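Local structure of ribulose bisphosphate carboxylase (Hyperthermus butylicus DSM 5456, 6HUN) at residues L27-E32 and I62-S67; I53-A58 and Y89-L94. The protein probably catalyses the magnesium-dependent carboxylation of ribulose 1,5-bisphosphate to two molecules of 3-phosphoglycerate, as a form III Rubisco thought to serve archaeal AMP degradation. All blocks are in the same frame, centred on the assembly; numbering follows the deposited sequence.

Contact 1 of 2, residues L27-E32 and I62-S67; sequences LEFVDE and IAAESS
Phe29 lies with its ring across the last turn of helix 55-65, and its path from backbone to tip is a worked example of how one aromatic side chain can fasten a short 3-10 turn to a helix. At the root, Phe29 CB meets the methyl CB of Ala63 at 3.8 Å. From there CG turns anti to the carbonyl carbon (chi1 -67°), which carries the ring over the next helical residue. On the CD2 side the ring meets the backbone of Ala64, with Phe29 CE2 3.7 Å from Ala64 CA and, obliquely to the ring, 4.3 Å from Ser67 OG. CD1 and CE1 run along the methyl of Ala64, and at the tip Phe29 CZ lies 3.7 Å from Ala64 CB. That methyl carbon thus stands 3.6 Å from the centroid of the Phe29 ring and 9° off the normal, a CH-pi contact almost squarely over the face.

The helix end itself is tied by its own serines. Ser66 OG and Ser66 N grip Ile62 O from opposite faces of its carbonyl plane, and Ser67 OG donates to Ala63 O at 2.8 Å. Outside the pair, Lys85 makes a cation-pi contact with Phe29, Tyr105 OH hydrogen-bonds with Ser66 OG, and Ala86 N with Ser67 OG. No hydrogen bond crosses between 27-32 and 62-67, so the buried join rests on shape and dispersion, with the serine hydroxyls satisfied by bonds of their own.

Contact 2 of 2, residues I53-A58 and Y89-L94; sequences ISIKDA and YRFHDL
Two neighbours on the first turn of helix 55-65 meet the ring of Phe91 in different ways, Ile55 at its edge and Lys56 over a face. Ile55 CG1 lies in the ring plane, 3.8 Å from Phe91 CD2; this branch is anti to the backbone N (chi1 -179°), and the isoleucine and phenylalanine run antiparallel, side by side. Lys56 instead comes transversely to Phe91. Its chain bends at the last torsion (chi4 44°) and sets NZ 4.2 Å from the ring centroid, 14° off the normal and displaced toward the rim, in a cation-pi contact. The same ammonium forms a salt bridge with Glu32, its stronger partner. With an alanine here instead of Phe91, Ile55 CG1 would lose its edge contact and the Lys56 ammonium, robbed of the aromatic face, would probably turn more freely about its salt bridge.

At the helix start, Ser54 is the N-cap, its OG accepting from Asp57 N at 3.1 Å. Ile55 also packs on Val47 and Val101 of the adjoining strands. Helix 55-65 here covers the sheet of a ferredoxin-like beta-alpha-beta-beta-alpha-beta domain, as the connection of the split beta-alpha-beta unit from strand 41-49 to edge strand 87-93.

In the fold
From the N terminus, 27-32 comes first, before strand 41-49; then follow 53-58 and 62-67, at the start and end of helix 55-65. Contact 1 closes the loop from 27-32 to 62-67. Contact 2 opens within that loop, at 53-58, and closes beyond it on strand 87-93, so the two cross. Their centres lie about 11 Å apart, joined by the Glu32-Lys56 bridge and by Val30 CG1, 3.7 Å from Phe91 CZ. N-terminal loop, helix and edge strand are thereby tied together. Glu65, at the helix end, forms a salt bridge with Lys179 of the second subunit, a probable substrate-binding residue, as expected where a Rubisco N-terminal domain completes the partner's active site.

Contact 1 of 2, residues L27-E32 and I62-S67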
ATOM      1  N   LEU A  27      18.466  15.402 -19.703  1.00 68.35           N
ATOM      2  CA  LEU A  27      18.643  16.844 -19.520  1.00 65.82           C
ATOM      3  C   LEU A  27      17.404  17.605 -19.973  1.00 63.09           C
ATOM      4  O   LEU A  27      17.126  18.698 -19.477  1.00 66.09           O
ATOM      5  CB  LEU A  27      19.893  17.357 -20.288  1.00 71.75           C
ATOM      6  CG  LEU A  27      19.958  17.746 -21.791  1.00 78.65           C
ATOM      7  CD1 LEU A  27      19.653  19.249 -22.092  1.00 79.62           C
ATOM      8  CD2 LEU A  27      21.317  17.427 -22.469  1.00 78.37           C
ATOM      9  N   GLU A  28      16.655  17.033 -20.908  1.00 61.94           N
ATOM     10  CA  GLU A  28      15.442  17.637 -21.446  1.00 68.69           C
ATOM     11  C   GLU A  28      14.345  17.819 -20.392  1.00 62.86           C
ATOM     12  O   GLU A  28      13.385  18.574 -20.628  1.00 61.87           O
ATOM     13  CB  GLU A  28      14.987  16.758 -22.623  1.00 79.72           C
ATOM     14  CG  GLU A  28      13.492  16.590 -22.825  1.00 85.67           C
ATOM     15  CD  GLU A  28      13.113  16.073 -24.209  1.00 94.23           C
ATOM     16  OE1 GLU A  28      14.026  15.646 -24.968  1.00 99.61           O
ATOM     17  OE2 GLU A  28      11.895  16.116 -24.537  1.00 93.65           O
ATOM     18  N   PHE A  29      14.479  17.196 -19.222  1.00 58.66           N
ATOM     19  CA  PHE A  29      13.454  17.292 -18.184  1.00 56.62           C
ATOM     20  C   PHE A  29      13.855  18.191 -17.030  1.00 59.43           C
ATOM     21  O   PHE A  29      13.120  18.268 -16.043  1.00 56.37           O
ATOM     22  CB  PHE A  29      13.101  15.890 -17.651  1.00 53.01           C
ATOM     23  CG  PHE A  29      12.424  15.016 -18.677  1.00 52.41           C
ATOM     24  CD1 PHE A  29      13.166  14.365 -19.651  1.00 53.65           C
ATOM     25  CD2 PHE A  29      11.042  14.880 -18.686  1.00 48.90           C
ATOM     26  CE1 PHE A  29      12.562  13.581 -20.623  1.00 52.63           C
ATOM     27  CE2 PHE A  29      10.428  14.090 -19.643  1.00 50.67           C
ATOM     28  CZ  PHE A  29      11.201  13.436 -20.629  1.00 51.63           C
ATOM     29  N   VAL A  30      15.006  18.851 -17.124  1.00 54.46           N
ATOM     30  CA  VAL A  30      15.554  19.723 -16.094  1.00 54.17           C
ATOM     31  C   VAL A  30      15.587  21.130 -16.661  1.00 59.30           C
ATOM     32  O   VAL A  30      15.872  21.300 -17.847  1.00 63.45           O
ATOM     33  CB  VAL A  30      16.966  19.271 -15.681  1.00 53.67           C
ATOM     34  CG1 VAL A  30      17.465  20.076 -14.515  1.00 53.11           C
ATOM     35  CG2 VAL A  30      16.962  17.788 -15.323  1.00 51.06           C
ATOM     36  N   ASP A  31      15.290  22.132 -15.822  1.00 59.10           N
ATOM     37  CA  ASP A  31      15.239  23.534 -16.260  1.00 61.97           C
ATOM     38  C   ASP A  31      15.190  24.470 -15.072  1.00 61.33           C
ATOM     39  O   ASP A  31      14.105  24.844 -14.630  1.00 60.37           O
ATOM     40  CB  ASP A  31      14.019  23.768 -17.136  1.00 63.57           C
ATOM     41  CG  ASP A  31      13.973  25.178 -17.735  1.00 68.16           C
ATOM     42  OD1 ASP A  31      14.735  26.065 -17.286  1.00 69.74           O
ATOM     43  OD2 ASP A  31      13.170  25.372 -18.672  1.00 70.34           O
ATOM     44  N   GLU A  32      16.340  24.849 -14.539  1.00 62.19           N
ATOM     45  CA  GLU A  32      16.333  25.629 -13.308  1.00 63.25           C
ATOM     46  C   GLU A  32      15.882  27.069 -13.505  1.00 65.31           C
ATOM     47  O   GLU A  32      15.864  27.842 -12.534  1.00 65.49           O
ATOM     48  CB  GLU A  32      17.715  25.607 -12.679  1.00 63.88           C
ATOM     49  CG  GLU A  32      18.203  24.228 -12.322  1.00 61.31           C
ATOM     50  CD  GLU A  32      19.598  24.310 -11.786  1.00 69.24           C
ATOM     51  OE1 GLU A  32      20.534  23.849 -12.480  1.00 71.94           O
ATOM     52  OE2 GLU A  32      19.762  24.911 -10.694  1.00 72.97           O
ATOM     53  N   ILE A  62      13.925  10.991 -12.736  1.00 33.60           N
ATOM     54  CA  ILE A  62      12.711  11.008 -11.918  1.00 34.50           C
ATOM     55  C   ILE A  62      11.583  11.727 -12.657  1.00 32.82           C
ATOM     56  O   ILE A  62      10.461  11.223 -12.744  1.00 32.41           O
ATOM     57  CB  ILE A  62      12.983  11.657 -10.550  1.00 29.90           C
ATOM     58  CG1 ILE A  62      13.918  10.782  -9.678  1.00 33.05           C
ATOM     59  CG2 ILE A  62      11.640  11.927  -9.790  1.00 33.91           C
ATOM     60  CD1 ILE A  62      14.446  11.596  -8.479  1.00 36.10           C
ATOM     61  N   ALA A  63      11.868  12.909 -13.212  1.00 35.02           N
ATOM     62  CA  ALA A  63      10.820  13.663 -13.897  1.00 43.70           C
ATOM     63  C   ALA A  63      10.259  12.890 -15.096  1.00 37.85           C
ATOM     64  O   ALA A  63       9.044  12.888 -15.317  1.00 37.78           O
ATOM     65  CB  ALA A  63      11.350  15.046 -14.342  1.00 39.84           C
ATOM     66  N   ALA A  64      11.124  12.244 -15.878  1.00 39.08           N
ATOM     67  CA  ALA A  64      10.672  11.480 -17.046  1.00 40.41           C
ATOM     68  C   ALA A  64       9.877  10.255 -16.628  1.00 39.83           C
ATOM     69  O   ALA A  64       8.806   9.970 -17.174  1.00 43.56           O
ATOM     70  CB  ALA A  64      11.873  11.050 -17.895  1.00 42.44           C
ATOM     71  N   GLU A  65      10.400   9.502 -15.674  1.00 36.53           N
ATOM     72  CA  GLU A  65       9.734   8.262 -15.293  1.00 37.99           C
ATOM     73  C   GLU A  65       8.379   8.531 -14.648  1.00 34.98           C
ATOM     74  O   GLU A  65       7.457   7.721 -14.801  1.00 35.21           O
ATOM     75  CB  GLU A  65      10.641   7.454 -14.366  1.00 39.48           C
ATOM     76  CG  GLU A  65       9.996   6.180 -13.720  1.00 39.19           C
ATOM     77  CD  GLU A  65       9.648   5.087 -14.720  1.00 53.48           C
ATOM     78  OE1 GLU A  65       8.631   4.391 -14.519  1.00 56.45           O
ATOM     79  OE2 GLU A  65      10.384   4.923 -15.713  1.00 59.08           O
ATOM     80  N   SER A  66       8.228   9.631 -13.897  1.00 33.96           N
ATOM     81  CA  SER A  66       6.962   9.919 -13.256  1.00 31.87           C
ATOM     82  C   SER A  66       6.018  10.717 -14.155  1.00 36.00           C
ATOM     83  O   SER A  66       4.967  11.145 -13.692  1.00 38.70           O
ATOM     84  CB  SER A  66       7.186  10.648 -11.910  1.00 29.46           C
ATOM     85  OG  SER A  66       7.915  11.852 -12.123  1.00 32.99           O
ATOM     86  N   SER A  67       6.346  10.876 -15.438  1.00 39.27           N
ATOM     87  CA  SER A  67       5.423  11.562 -16.343  1.00 40.43           C
ATOM     88  C   SER A  67       5.312  10.795 -17.665  1.00 42.98           C
ATOM     89  O   SER A  67       4.680   9.739 -17.694  1.00 45.87           O
ATOM     90  CB  SER A  67       5.808  13.044 -16.535  1.00 43.32           C
ATOM     91  OG  SER A  67       7.025  13.299 -17.213  1.00 46.20           O
TER

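Contact 2 of 2, residues I53-A58 and Y89-L94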
ATOM      1  N   ILE A  53      26.172   8.908 -10.513  1.00 46.14           N
ATOM      2  CA  ILE A  53      25.062   9.610 -11.136  1.00 47.37           C
ATOM      3  C   ILE A  53      25.018  11.029 -10.582  1.00 47.35           C
ATOM      4  O   ILE A  53      24.984  11.218  -9.358  1.00 49.26           O
ATOM      5  CB  ILE A  53      23.733   8.876 -10.843  1.00 44.13           C
ATOM      6  CG1 ILE A  53      23.735   7.457 -11.422  1.00 47.57           C
ATOM      7  CG2 ILE A  53      22.570   9.682 -11.369  1.00 46.09           C
ATOM      8  CD1 ILE A  53      23.862   7.409 -12.939  1.00 52.37           C
ATOM      9  N   SER A  54      24.978  12.029 -11.462  1.00 49.39           N
ATOM     10  CA  SER A  54      24.836  13.403 -10.978  1.00 48.69           C
ATOM     11  C   SER A  54      23.386  13.685 -10.569  1.00 46.98           C
ATOM     12  O   SER A  54      22.451  13.002 -11.003  1.00 44.71           O
ATOM     13  CB  SER A  54      25.273  14.406 -12.038  1.00 52.77           C
ATOM     14  OG  SER A  54      24.228  14.618 -12.978  1.00 51.94           O
ATOM     15  N   ILE A  55      23.201  14.696  -9.702  1.00 47.95           N
ATOM     16  CA  ILE A  55      21.853  15.004  -9.211  1.00 42.83           C
ATOM     17  C   ILE A  55      20.966  15.457 -10.356  1.00 44.75           C
ATOM     18  O   ILE A  55      19.767  15.124 -10.421  1.00 46.62           O
ATOM     19  CB  ILE A  55      21.879  16.044  -8.066  1.00 41.33           C
ATOM     20  CG1 ILE A  55      20.468  16.319  -7.561  1.00 39.35           C
ATOM     21  CG2 ILE A  55      22.466  17.394  -8.515  1.00 44.89           C
ATOM     22  CD1 ILE A  55      19.709  15.001  -7.121  1.00 35.91           C
ATOM     23  N   LYS A  56      21.536  16.201 -11.298  1.00 45.10           N
ATOM     24  CA  LYS A  56      20.744  16.629 -12.434  1.00 46.48           C
ATOM     25  C   LYS A  56      20.295  15.441 -13.258  1.00 45.74           C
ATOM     26  O   LYS A  56      19.156  15.417 -13.737  1.00 45.41           O
ATOM     27  CB  LYS A  56      21.550  17.601 -13.278  1.00 50.64           C
ATOM     28  CG  LYS A  56      21.580  18.937 -12.638  1.00 54.57           C
ATOM     29  CD  LYS A  56      21.740  19.938 -13.736  1.00 60.29           C
ATOM     30  CE  LYS A  56      21.087  21.206 -13.352  1.00 65.98           C
ATOM     31  NZ  LYS A  56      21.411  21.563 -11.936  1.00 69.78           N
ATOM     32  N   ASP A  57      21.186  14.461 -13.450  1.00 45.74           N
ATOM     33  CA  ASP A  57      20.823  13.228 -14.147  1.00 45.02           C
ATOM     34  C   ASP A  57      19.716  12.479 -13.393  1.00 43.63           C
ATOM     35  O   ASP A  57      18.704  12.075 -13.985  1.00 43.22           O
ATOM     36  CB  ASP A  57      22.061  12.354 -14.297  1.00 48.35           C
ATOM     37  CG  ASP A  57      21.847  11.167 -15.229  1.00 60.59           C
ATOM     38  OD1 ASP A  57      20.695  10.913 -15.633  1.00 63.30           O
ATOM     39  OD2 ASP A  57      22.852  10.486 -15.573  1.00 67.12           O
ATOM     40  N   ALA A  58      19.910  12.260 -12.085  1.00 43.78           N
ATOM     41  CA  ALA A  58      18.890  11.564 -11.300  1.00 39.86           C
ATOM     42  C   ALA A  58      17.564  12.298 -11.393  1.00 37.87           C
ATOM     43  O   ALA A  58      16.520  11.679 -11.591  1.00 35.21           O
ATOM     44  CB  ALA A  58      19.335  11.444  -9.845  1.00 36.67           C
ATOM     45  N   TYR A  89      12.917  21.749 -11.640  1.00 47.08           N
ATOM     46  CA  TYR A  89      13.199  23.170 -11.836  1.00 50.71           C
ATOM     47  C   TYR A  89      13.967  23.777 -10.675  1.00 57.59           C
ATOM     48  O   TYR A  89      14.235  24.988 -10.679  1.00 57.51           O
ATOM     49  CB  TYR A  89      11.897  23.956 -12.076  1.00 51.90           C
ATOM     50  CG  TYR A  89      11.003  24.036 -10.867  1.00 49.49           C
ATOM     51  CD1 TYR A  89      10.079  23.020 -10.598  1.00 46.24           C
ATOM     52  CD2 TYR A  89      11.094  25.095  -9.977  1.00 50.56           C
ATOM     53  CE1 TYR A  89       9.290  23.064  -9.491  1.00 44.21           C
ATOM     54  CE2 TYR A  89      10.305  25.150  -8.863  1.00 49.93           C
ATOM     55  CZ  TYR A  89       9.408  24.114  -8.611  1.00 45.57           C
ATOM     56  OH  TYR A  89       8.600  24.172  -7.505  1.00 43.40           O
ATOM     57  N   ARG A  90      14.391  22.973  -9.710  1.00 47.98           N
ATOM     58  CA  ARG A  90      14.946  23.564  -8.510  1.00 48.05           C
ATOM     59  C   ARG A  90      15.590  22.489  -7.679  1.00 46.89           C
ATOM     60  O   ARG A  90      15.023  21.393  -7.527  1.00 42.33           O
ATOM     61  CB  ARG A  90      13.867  24.281  -7.700  1.00 49.46           C
ATOM     62  CG  ARG A  90      14.392  25.017  -6.520  1.00 50.37           C
ATOM     63  CD  ARG A  90      13.275  25.724  -5.815  1.00 52.71           C
ATOM     64  NE  ARG A  90      13.703  26.168  -4.501  1.00 50.72           N
ATOM     65  CZ  ARG A  90      12.866  26.483  -3.527  1.00 52.35           C
ATOM     66  NH1 ARG A  90      11.552  26.364  -3.712  1.00 56.83           N
ATOM     67  NH2 ARG A  90      13.345  26.861  -2.358  1.00 54.41           N
ATOM     68  N   PHE A  91      16.768  22.822  -7.147  1.00 46.49           N
ATOM     69  CA  PHE A  91      17.665  21.922  -6.446  1.00 47.64           C
ATOM     70  C   PHE A  91      18.150  22.573  -5.157  1.00 53.22           C
ATOM     71  O   PHE A  91      18.496  23.770  -5.134  1.00 47.98           O
ATOM     72  CB  PHE A  91      18.869  21.561  -7.358  1.00 46.54           C
ATOM     73  CG  PHE A  91      18.479  20.810  -8.607  1.00 53.62           C
ATOM     74  CD1 PHE A  91      17.885  21.468  -9.676  1.00 48.26           C
ATOM     75  CD2 PHE A  91      18.686  19.424  -8.697  1.00 45.99           C
ATOM     76  CE1 PHE A  91      17.502  20.790 -10.798  1.00 48.07           C
ATOM     77  CE2 PHE A  91      18.330  18.734  -9.837  1.00 43.65           C
ATOM     78  CZ  PHE A  91      17.730  19.400 -10.889  1.00 45.69           C
ATOM     79  N   HIS A  92      18.235  21.779  -4.101  1.00 42.61           N
ATOM     80  CA  HIS A  92      18.782  22.221  -2.827  1.00 45.52           C
ATOM     81  C   HIS A  92      19.650  21.112  -2.258  1.00 46.02           C
ATOM     82  O   HIS A  92      19.165  20.018  -1.922  1.00 39.91           O
ATOM     83  CB  HIS A  92      17.699  22.640  -1.839  1.00 41.51           C
ATOM     84  CG  HIS A  92      18.238  23.085  -0.513  1.00 47.09           C
ATOM     85  ND1 HIS A  92      18.706  24.366  -0.289  1.00 49.13           N
ATOM     86  CD2 HIS A  92      18.416  22.414   0.650  1.00 45.31           C
ATOM     87  CE1 HIS A  92      19.113  24.471   0.961  1.00 44.46           C
ATOM     88  NE2 HIS A  92      18.945  23.306   1.556  1.00 47.57           N
ATOM     89  N   ASP A  93      20.958  21.403  -2.156  1.00 45.84           N
ATOM     90  CA  ASP A  93      21.928  20.432  -1.653  1.00 42.65           C
ATOM     91  C   ASP A  93      21.857  20.373  -0.122  1.00 46.29           C
ATOM     92  O   ASP A  93      22.046  21.394   0.554  1.00 47.18           O
ATOM     93  CB  ASP A  93      23.306  20.830  -2.180  1.00 48.31           C
ATOM     94  CG  ASP A  93      24.418  19.946  -1.709  1.00 51.29           C
ATOM     95  OD1 ASP A  93      24.233  19.072  -0.862  1.00 48.75           O
ATOM     96  OD2 ASP A  93      25.552  20.205  -2.168  1.00 60.02           O
ATOM     97  N   LEU A  94      21.530  19.189   0.434  1.00 38.58           N
ATOM     98  CA  LEU A  94      21.373  19.041   1.875  1.00 38.06           C
ATOM     99  C   LEU A  94      22.708  18.822   2.587  1.00 42.95           C
ATOM    100  O   LEU A  94      22.734  18.756   3.830  1.00 45.88           O
ATOM    101  CB  LEU A  94      20.401  17.897   2.212  1.00 35.89           C
ATOM    102  CG  LEU A  94      18.903  18.176   1.915  1.00 35.73           C
ATOM    103  CD1 LEU A  94      17.941  16.990   2.105  1.00 31.98           C
ATOM    104  CD2 LEU A  94      18.357  19.372   2.710  1.00 37.46           C
TER